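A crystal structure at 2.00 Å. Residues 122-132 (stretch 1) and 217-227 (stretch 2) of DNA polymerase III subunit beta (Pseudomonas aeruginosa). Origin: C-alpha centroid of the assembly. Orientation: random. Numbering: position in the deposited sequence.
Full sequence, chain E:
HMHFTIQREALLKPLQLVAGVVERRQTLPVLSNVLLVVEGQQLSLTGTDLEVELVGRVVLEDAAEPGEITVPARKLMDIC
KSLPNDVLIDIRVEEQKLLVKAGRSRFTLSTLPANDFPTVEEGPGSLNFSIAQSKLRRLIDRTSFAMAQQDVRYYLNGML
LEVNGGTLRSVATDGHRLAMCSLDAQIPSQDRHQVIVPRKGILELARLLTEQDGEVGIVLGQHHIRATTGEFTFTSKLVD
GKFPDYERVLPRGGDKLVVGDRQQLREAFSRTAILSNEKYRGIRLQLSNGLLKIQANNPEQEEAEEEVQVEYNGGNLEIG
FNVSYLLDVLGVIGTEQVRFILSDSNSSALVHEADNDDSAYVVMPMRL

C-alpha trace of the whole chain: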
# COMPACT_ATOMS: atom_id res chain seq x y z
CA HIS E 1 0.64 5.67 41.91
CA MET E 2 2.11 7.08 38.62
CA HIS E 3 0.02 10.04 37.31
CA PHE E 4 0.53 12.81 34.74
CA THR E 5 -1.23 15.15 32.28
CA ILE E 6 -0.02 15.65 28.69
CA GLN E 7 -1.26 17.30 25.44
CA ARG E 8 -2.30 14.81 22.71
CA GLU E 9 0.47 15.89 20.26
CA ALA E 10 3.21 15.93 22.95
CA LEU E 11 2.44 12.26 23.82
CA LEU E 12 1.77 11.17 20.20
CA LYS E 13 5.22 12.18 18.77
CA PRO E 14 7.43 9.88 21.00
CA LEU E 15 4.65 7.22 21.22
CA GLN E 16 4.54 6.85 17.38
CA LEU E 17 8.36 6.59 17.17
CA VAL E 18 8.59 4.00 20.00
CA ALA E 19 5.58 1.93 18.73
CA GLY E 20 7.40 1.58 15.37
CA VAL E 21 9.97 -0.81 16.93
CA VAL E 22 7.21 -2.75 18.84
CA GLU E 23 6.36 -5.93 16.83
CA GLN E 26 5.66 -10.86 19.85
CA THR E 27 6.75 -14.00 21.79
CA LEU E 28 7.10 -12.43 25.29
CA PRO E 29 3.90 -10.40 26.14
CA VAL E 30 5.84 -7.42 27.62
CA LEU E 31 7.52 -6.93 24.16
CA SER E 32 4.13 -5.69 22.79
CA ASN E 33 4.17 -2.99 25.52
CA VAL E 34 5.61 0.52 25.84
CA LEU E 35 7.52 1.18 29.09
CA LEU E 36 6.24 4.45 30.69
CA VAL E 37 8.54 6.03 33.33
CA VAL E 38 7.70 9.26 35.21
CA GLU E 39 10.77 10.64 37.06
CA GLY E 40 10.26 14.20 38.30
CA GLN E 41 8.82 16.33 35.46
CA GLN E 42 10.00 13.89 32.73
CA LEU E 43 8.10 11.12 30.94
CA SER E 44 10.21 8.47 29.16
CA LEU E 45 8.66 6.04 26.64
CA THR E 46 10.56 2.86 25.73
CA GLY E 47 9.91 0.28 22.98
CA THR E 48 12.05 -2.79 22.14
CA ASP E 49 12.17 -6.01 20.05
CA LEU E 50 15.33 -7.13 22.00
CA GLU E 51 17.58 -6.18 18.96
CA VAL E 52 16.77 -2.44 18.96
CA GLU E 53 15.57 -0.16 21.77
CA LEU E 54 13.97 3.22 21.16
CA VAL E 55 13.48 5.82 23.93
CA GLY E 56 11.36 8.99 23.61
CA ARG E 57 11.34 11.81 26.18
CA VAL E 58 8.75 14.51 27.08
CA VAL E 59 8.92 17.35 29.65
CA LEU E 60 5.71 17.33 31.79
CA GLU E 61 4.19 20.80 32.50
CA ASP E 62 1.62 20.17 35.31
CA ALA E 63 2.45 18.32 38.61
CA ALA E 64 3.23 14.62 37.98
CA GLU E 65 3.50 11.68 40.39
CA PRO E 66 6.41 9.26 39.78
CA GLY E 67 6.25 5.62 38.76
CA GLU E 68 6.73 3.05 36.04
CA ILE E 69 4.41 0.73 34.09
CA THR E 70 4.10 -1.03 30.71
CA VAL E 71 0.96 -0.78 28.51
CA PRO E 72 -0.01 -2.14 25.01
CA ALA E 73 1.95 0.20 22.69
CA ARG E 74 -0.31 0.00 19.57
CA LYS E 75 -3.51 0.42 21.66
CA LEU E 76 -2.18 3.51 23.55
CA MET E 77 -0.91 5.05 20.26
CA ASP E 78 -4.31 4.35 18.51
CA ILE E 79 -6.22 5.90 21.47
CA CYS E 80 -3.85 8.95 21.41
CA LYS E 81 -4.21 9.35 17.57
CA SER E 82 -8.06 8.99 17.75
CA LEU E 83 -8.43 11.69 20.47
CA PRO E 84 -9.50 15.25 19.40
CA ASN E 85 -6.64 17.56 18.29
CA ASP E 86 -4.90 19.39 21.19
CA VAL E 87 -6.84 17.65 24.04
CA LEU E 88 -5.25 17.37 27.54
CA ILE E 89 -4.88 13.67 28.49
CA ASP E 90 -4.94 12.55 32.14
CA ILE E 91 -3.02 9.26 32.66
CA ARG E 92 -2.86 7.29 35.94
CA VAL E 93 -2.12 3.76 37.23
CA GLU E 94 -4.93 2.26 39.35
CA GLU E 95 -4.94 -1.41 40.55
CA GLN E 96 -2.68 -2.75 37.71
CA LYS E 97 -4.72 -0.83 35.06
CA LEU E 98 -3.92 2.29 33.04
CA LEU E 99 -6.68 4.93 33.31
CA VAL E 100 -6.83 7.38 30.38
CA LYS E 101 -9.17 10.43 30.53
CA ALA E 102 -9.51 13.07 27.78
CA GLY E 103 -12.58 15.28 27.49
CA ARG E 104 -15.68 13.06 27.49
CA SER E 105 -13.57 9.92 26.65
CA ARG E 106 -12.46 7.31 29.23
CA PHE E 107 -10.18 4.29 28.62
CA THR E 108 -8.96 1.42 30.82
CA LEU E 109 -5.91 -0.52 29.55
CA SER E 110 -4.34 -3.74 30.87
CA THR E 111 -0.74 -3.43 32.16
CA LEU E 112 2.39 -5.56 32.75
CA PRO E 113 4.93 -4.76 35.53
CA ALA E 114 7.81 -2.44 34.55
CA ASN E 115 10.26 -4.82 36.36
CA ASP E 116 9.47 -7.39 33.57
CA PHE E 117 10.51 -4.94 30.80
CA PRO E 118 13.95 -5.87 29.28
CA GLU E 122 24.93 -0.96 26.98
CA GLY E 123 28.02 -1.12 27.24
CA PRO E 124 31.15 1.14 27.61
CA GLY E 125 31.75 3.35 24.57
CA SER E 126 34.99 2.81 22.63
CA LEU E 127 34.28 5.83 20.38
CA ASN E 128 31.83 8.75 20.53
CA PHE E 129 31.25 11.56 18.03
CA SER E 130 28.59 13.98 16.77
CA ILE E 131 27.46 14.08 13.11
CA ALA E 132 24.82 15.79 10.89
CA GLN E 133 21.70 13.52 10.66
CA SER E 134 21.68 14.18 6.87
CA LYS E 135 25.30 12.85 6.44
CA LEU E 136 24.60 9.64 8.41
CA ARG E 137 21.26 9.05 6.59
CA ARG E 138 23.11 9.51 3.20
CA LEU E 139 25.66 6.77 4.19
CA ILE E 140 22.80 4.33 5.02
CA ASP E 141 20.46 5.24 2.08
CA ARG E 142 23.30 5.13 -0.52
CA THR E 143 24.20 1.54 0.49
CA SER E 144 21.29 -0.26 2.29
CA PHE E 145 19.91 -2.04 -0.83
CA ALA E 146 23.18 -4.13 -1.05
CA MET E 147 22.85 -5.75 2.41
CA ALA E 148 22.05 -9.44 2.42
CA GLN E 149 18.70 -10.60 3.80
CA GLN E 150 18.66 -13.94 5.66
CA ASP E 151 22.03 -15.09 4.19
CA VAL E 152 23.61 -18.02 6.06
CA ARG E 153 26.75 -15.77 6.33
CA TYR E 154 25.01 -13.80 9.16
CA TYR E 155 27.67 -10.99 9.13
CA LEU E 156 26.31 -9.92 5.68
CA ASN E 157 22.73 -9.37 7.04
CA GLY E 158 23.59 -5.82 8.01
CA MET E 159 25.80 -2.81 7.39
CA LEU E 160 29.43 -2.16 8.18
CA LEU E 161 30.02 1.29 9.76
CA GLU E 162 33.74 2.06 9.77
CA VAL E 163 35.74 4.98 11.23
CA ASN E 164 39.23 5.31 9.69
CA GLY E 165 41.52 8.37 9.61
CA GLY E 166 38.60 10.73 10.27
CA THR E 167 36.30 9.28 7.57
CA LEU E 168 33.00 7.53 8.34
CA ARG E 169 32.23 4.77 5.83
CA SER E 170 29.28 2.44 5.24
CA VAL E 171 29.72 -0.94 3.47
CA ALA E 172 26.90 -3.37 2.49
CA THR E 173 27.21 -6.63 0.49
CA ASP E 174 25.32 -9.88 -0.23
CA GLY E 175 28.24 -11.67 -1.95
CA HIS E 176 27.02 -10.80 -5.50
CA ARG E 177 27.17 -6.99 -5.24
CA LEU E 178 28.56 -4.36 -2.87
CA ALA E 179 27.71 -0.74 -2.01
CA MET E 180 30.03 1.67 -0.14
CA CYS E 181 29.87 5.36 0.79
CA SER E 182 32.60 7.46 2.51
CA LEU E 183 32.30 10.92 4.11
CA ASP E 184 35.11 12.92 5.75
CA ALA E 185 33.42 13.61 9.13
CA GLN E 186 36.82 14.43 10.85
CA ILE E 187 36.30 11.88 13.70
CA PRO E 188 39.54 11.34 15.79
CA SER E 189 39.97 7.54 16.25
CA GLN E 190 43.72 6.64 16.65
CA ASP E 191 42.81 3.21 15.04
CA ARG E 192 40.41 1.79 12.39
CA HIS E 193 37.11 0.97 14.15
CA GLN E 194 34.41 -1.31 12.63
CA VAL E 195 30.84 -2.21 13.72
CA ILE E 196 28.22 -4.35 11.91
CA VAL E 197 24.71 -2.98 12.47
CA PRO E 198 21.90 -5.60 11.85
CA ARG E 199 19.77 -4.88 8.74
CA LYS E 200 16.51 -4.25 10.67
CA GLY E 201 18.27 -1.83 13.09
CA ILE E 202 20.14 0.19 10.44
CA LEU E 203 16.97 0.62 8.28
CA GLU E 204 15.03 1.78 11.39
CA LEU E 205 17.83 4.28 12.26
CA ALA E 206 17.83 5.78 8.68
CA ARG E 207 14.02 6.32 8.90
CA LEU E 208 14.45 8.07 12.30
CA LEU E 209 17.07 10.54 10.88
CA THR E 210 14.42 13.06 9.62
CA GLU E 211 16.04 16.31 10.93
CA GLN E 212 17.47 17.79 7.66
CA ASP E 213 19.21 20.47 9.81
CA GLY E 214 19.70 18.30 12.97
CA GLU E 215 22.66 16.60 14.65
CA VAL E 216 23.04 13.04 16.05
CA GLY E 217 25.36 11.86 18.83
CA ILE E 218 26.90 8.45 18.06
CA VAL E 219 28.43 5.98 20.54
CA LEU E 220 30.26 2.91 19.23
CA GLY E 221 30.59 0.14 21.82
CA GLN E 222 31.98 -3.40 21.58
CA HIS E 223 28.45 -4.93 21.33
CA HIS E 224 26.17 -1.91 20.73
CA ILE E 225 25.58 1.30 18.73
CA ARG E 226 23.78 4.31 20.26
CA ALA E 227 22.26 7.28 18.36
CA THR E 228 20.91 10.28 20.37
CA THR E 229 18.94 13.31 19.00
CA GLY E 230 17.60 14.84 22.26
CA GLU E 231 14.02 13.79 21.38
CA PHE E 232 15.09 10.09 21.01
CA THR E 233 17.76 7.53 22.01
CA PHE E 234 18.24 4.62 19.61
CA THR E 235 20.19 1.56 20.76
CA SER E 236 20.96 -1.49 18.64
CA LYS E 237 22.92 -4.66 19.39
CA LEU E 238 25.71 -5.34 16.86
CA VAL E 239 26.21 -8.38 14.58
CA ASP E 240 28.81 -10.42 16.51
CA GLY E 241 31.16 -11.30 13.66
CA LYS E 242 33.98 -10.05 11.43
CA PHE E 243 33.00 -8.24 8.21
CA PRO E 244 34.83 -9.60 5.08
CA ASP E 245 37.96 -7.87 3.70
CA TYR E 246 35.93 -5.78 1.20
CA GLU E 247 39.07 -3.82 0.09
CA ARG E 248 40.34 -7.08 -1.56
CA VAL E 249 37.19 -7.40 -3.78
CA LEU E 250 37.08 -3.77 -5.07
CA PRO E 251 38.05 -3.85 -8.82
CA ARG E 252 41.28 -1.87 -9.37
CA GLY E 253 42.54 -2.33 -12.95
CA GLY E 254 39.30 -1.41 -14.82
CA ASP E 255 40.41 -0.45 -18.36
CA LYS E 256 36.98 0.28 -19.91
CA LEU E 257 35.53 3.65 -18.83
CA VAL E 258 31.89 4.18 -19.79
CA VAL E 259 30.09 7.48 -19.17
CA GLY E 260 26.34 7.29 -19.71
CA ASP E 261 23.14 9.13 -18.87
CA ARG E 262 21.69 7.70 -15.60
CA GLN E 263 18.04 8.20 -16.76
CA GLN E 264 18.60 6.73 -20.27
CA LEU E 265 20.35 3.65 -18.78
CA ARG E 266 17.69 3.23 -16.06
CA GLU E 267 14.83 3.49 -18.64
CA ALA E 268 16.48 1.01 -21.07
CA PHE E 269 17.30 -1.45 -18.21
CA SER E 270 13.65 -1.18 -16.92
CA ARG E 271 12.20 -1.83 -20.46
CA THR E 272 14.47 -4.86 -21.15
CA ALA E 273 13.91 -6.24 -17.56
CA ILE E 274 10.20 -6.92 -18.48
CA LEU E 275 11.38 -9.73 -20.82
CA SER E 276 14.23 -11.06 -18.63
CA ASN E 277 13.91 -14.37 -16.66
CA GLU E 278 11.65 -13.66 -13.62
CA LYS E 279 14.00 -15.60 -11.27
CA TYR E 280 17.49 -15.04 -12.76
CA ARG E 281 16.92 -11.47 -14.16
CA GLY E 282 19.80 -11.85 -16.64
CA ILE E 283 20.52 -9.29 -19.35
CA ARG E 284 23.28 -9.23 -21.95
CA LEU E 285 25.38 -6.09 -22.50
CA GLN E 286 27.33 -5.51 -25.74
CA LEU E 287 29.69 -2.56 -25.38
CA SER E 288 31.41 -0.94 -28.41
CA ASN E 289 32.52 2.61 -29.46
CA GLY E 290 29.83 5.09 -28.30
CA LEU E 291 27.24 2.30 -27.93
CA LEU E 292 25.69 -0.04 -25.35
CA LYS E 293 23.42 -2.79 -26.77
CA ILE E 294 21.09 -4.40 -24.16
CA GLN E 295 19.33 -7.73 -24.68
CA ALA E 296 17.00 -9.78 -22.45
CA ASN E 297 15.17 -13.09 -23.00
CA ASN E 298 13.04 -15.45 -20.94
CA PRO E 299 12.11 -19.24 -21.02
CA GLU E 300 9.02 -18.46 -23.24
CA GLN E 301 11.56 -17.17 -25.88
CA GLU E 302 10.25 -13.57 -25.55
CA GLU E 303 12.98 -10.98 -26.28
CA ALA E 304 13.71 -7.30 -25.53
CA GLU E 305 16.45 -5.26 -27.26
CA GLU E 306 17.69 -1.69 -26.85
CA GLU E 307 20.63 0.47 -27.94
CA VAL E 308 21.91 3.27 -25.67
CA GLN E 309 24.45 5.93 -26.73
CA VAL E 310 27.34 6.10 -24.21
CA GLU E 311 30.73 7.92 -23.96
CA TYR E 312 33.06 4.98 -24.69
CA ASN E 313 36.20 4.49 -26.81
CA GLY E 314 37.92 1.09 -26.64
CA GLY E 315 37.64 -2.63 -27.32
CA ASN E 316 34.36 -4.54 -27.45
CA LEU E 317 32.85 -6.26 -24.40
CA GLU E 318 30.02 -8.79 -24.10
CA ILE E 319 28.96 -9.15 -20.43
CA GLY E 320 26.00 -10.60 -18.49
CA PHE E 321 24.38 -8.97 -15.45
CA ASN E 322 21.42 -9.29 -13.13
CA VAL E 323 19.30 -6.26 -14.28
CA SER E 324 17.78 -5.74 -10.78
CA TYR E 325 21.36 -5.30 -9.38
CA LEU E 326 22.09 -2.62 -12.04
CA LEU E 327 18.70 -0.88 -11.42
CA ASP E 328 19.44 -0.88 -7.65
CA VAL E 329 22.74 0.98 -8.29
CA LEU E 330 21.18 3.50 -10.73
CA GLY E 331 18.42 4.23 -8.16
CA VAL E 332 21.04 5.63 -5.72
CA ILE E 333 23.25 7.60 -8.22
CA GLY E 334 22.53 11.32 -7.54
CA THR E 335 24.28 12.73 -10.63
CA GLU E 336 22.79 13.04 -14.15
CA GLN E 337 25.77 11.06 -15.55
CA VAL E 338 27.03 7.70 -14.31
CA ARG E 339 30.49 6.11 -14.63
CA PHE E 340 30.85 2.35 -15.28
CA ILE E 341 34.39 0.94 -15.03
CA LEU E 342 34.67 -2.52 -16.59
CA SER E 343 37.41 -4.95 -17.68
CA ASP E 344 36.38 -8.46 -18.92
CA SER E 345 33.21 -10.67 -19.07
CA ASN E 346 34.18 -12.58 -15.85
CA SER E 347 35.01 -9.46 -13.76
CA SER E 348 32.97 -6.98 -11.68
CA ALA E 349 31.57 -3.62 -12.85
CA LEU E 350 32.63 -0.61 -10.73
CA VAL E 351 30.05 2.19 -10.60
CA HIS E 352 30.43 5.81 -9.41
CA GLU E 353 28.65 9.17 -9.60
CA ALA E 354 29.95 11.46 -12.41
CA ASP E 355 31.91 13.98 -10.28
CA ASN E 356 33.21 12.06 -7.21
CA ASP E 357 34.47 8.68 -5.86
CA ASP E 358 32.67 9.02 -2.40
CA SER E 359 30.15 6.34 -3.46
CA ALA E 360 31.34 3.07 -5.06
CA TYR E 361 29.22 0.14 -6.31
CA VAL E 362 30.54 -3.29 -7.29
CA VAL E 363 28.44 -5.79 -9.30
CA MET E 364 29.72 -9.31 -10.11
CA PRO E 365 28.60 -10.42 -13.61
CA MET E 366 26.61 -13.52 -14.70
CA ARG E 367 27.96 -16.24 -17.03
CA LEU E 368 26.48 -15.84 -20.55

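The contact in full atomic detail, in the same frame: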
# COMPACT_ATOMS: atom_id res chain seq x y z
N GLU E 122 24.15 -2.20 26.93
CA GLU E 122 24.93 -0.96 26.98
C GLU E 122 25.72 -0.96 28.32
O GLU E 122 25.08 -0.93 29.37
CB GLU E 122 23.97 0.24 26.92
CG GLU E 122 24.34 1.34 25.94
CD GLU E 122 23.51 2.60 26.05
OE1 GLU E 122 22.40 2.64 25.48
OE2 GLU E 122 23.97 3.56 26.72
N GLY E 123 27.06 -1.05 28.34
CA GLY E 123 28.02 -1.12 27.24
C GLY E 123 28.98 0.06 27.22
O GLY E 123 28.56 1.14 26.77
N PRO E 124 30.26 -0.04 27.68
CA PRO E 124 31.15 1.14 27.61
C PRO E 124 31.46 1.53 26.17
O PRO E 124 31.69 0.65 25.33
CB PRO E 124 32.41 0.69 28.34
CG PRO E 124 32.39 -0.80 28.27
CD PRO E 124 30.95 -1.21 28.26
N GLY E 125 31.44 2.83 25.89
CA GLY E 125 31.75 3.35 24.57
C GLY E 125 33.23 3.28 24.29
O GLY E 125 34.04 3.56 25.18
N SER E 126 33.60 2.87 23.07
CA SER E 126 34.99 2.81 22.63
C SER E 126 35.26 4.11 21.87
O SER E 126 36.35 4.66 21.93
CB SER E 126 35.23 1.62 21.71
OG SER E 126 34.72 0.41 22.25
N LEU E 127 34.23 4.61 21.17
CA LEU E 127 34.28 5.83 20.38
C LEU E 127 32.96 6.57 20.45
O LEU E 127 31.90 5.95 20.40
CB LEU E 127 34.62 5.48 18.92
CG LEU E 127 35.06 6.65 18.04
CD1 LEU E 127 36.58 6.80 18.05
CD2 LEU E 127 34.52 6.50 16.65
N ASN E 128 33.01 7.90 20.55
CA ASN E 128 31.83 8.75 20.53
C ASN E 128 32.07 10.05 19.79
O ASN E 128 33.09 10.70 19.99
CB ASN E 128 31.14 8.92 21.89
CG ASN E 128 31.97 9.42 23.05
OD1 ASN E 128 32.95 10.17 22.91
ND2 ASN E 128 31.50 9.10 24.24
N PHE E 129 31.15 10.37 18.88
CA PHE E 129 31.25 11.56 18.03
C PHE E 129 29.87 12.08 17.67
O PHE E 129 28.88 11.35 17.76
CB PHE E 129 32.04 11.22 16.74
CG PHE E 129 31.41 10.16 15.86
CD1 PHE E 129 31.71 8.81 16.03
CD2 PHE E 129 30.54 10.51 14.84
CE1 PHE E 129 31.13 7.83 15.22
CE2 PHE E 129 29.95 9.53 14.02
CZ PHE E 129 30.26 8.20 14.21
N SER E 130 29.82 13.34 17.23
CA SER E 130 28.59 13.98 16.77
C SER E 130 28.67 14.14 15.25
O SER E 130 29.76 14.35 14.70
CB SER E 130 28.41 15.34 17.44
OG SER E 130 27.04 15.68 17.48
N ILE E 131 27.54 13.99 14.57
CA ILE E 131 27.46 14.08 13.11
C ILE E 131 26.09 14.61 12.65
O ILE E 131 25.09 14.39 13.33
CB ILE E 131 27.85 12.72 12.42
CG1 ILE E 131 28.15 12.89 10.91
CG2 ILE E 131 26.84 11.57 12.72
CD1 ILE E 131 28.52 11.63 10.13
N ALA E 132 26.06 15.31 11.50
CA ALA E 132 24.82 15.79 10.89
C ALA E 132 23.96 14.56 10.56
O ALA E 132 24.49 13.57 10.03
CB ALA E 132 25.14 16.55 9.62
N GLY E 217 24.24 12.33 18.03
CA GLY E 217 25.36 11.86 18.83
C GLY E 217 25.47 10.36 18.66
O GLY E 217 24.49 9.65 18.87
N ILE E 218 26.66 9.88 18.27
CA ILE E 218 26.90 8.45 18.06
C ILE E 218 27.87 7.89 19.09
O ILE E 218 28.89 8.52 19.38
CB ILE E 218 27.39 8.13 16.60
CG1 ILE E 218 26.37 8.60 15.52
CG2 ILE E 218 27.80 6.65 16.41
CD1 ILE E 218 24.99 7.93 15.53
N VAL E 219 27.55 6.70 19.62
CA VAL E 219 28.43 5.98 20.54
C VAL E 219 28.62 4.59 19.93
O VAL E 219 27.65 3.88 19.65
CB VAL E 219 27.93 5.90 22.02
CG1 VAL E 219 28.87 5.05 22.88
CG2 VAL E 219 27.75 7.29 22.63
N LEU E 220 29.89 4.23 19.72
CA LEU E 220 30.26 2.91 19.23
C LEU E 220 30.83 2.14 20.40
O LEU E 220 31.81 2.57 21.01
CB LEU E 220 31.28 2.98 18.07
CG LEU E 220 30.86 3.69 16.77
CD1 LEU E 220 31.92 3.52 15.70
CD2 LEU E 220 29.50 3.19 16.24
N GLY E 221 30.16 1.04 20.75
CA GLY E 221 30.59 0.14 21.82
C GLY E 221 31.03 -1.17 21.23
O GLY E 221 30.91 -1.37 20.01
N GLN E 222 31.53 -2.09 22.05
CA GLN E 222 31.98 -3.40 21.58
C GLN E 222 30.82 -4.28 21.09
O GLN E 222 31.01 -5.06 20.15
CB GLN E 222 32.81 -4.13 22.65
N HIS E 223 29.63 -4.14 21.69
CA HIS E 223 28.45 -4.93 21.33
C HIS E 223 27.19 -4.10 21.02
O HIS E 223 26.12 -4.67 20.80
CB HIS E 223 28.16 -6.00 22.40
CG HIS E 223 29.32 -6.89 22.69
ND1 HIS E 223 29.85 -7.74 21.73
CD2 HIS E 223 30.05 -7.02 23.83
CE1 HIS E 223 30.87 -8.35 22.31
NE2 HIS E 223 31.03 -7.96 23.57
N HIS E 224 27.33 -2.76 20.99
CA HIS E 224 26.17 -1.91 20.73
C HIS E 224 26.53 -0.64 19.96
O HIS E 224 27.70 -0.23 19.92
CB HIS E 224 25.47 -1.50 22.05
CG HIS E 224 24.84 -2.60 22.86
ND1 HIS E 224 25.58 -3.37 23.75
CD2 HIS E 224 23.55 -3.03 22.90
CE1 HIS E 224 24.73 -4.24 24.28
NE2 HIS E 224 23.50 -4.08 23.80
N ILE E 225 25.51 -0.02 19.37
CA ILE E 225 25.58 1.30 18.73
C ILE E 225 24.46 2.14 19.36
O ILE E 225 23.35 1.64 19.54
CB ILE E 225 25.55 1.32 17.17
CG1 ILE E 225 25.67 2.78 16.64
CG2 ILE E 225 24.31 0.59 16.59
CD1 ILE E 225 25.94 2.98 15.15
N ARG E 226 24.77 3.39 19.71
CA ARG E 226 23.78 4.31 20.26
C ARG E 226 23.73 5.60 19.43
O ARG E 226 24.78 6.15 19.09
CB ARG E 226 24.06 4.62 21.75
CG ARG E 226 22.85 5.23 22.47
CD ARG E 226 23.16 5.63 23.89
NE ARG E 226 23.95 6.86 23.94
CZ ARG E 226 24.52 7.34 25.05
NH1 ARG E 226 24.41 6.69 26.20
NH2 ARG E 226 25.22 8.47 25.00
N ALA E 227 22.52 6.05 19.11
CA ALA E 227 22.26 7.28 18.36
C ALA E 227 21.28 8.13 19.17
O ALA E 227 20.20 7.65 19.50
CB ALA E 227 21.70 6.96 16.99

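Stretch 1 pairs with stretch 2 as antiparallel strands: the axes of 127-132 and 217-221 run at 152° and approach to 4.7 Å, and together the two stretches bury 695 Å². Within stretch 2 the chain folds back on itself, with Val219 and Arg226 exchanging two backbone hydrogen bonds, so strand 217-221, bonded on its other edge to stretch 1, lies between strands 224-227 and 127-132.

Glu122 reaches past this middle strand. Its OE2 lies 3.2 Å from Arg226 NH1, a hydrogen-bonded salt bridge with an N-H...O angle of 146°, and the carboxylate oxygen sits at the edge of the guanidinium, near its plane. The backbone of Glu122 also rests on the His224 ring, its N over one face and 3.4 Å from CE1. A cis peptide bond then leads into Gly123, whose phi of 117° suits glycine. At Gly125, CA lies 3.7 Å from Val219 CG1; an ideal CB there would clash, 2.9 Å from that methyl.

The chain turns a corner at Ser126, and Leu220 O accepts two hydrogen bonds, from Ser126 N (2.7 Å) and Leu127 N (3.2 Å). Leu127 O receives Leu220 N at 2.7 Å and 173°. Their side chains share a face of the sheet, CD2 of Leu127 lying 4.1 Å from CD1 of Leu220. Asn128 forms a non-hydrogen-bonded pair with Val219; its CA approaches Ile218 O to 3.2 Å in a CA-H...O contact, while its CB packs 3.8 Å from Val219 CG2.

Phe129 forms the next hydrogen-bonded pair, with Ile218: its N donates to Ile218 O (3.0 Å), and its O accepts from Ile218 N (2.7 Å). Ile218 CB stands 3.9 Å from the Phe129 ring centroid, 18° off the normal, a CH-pi contact, whereas Leu220 CD1 meets the ring edge, 4.4 Å from Phe129 CE1. Beyond the Ser130-Gly217 pair, Ile131 CG2 contacts Ile218 CG1 at 4.1 Å.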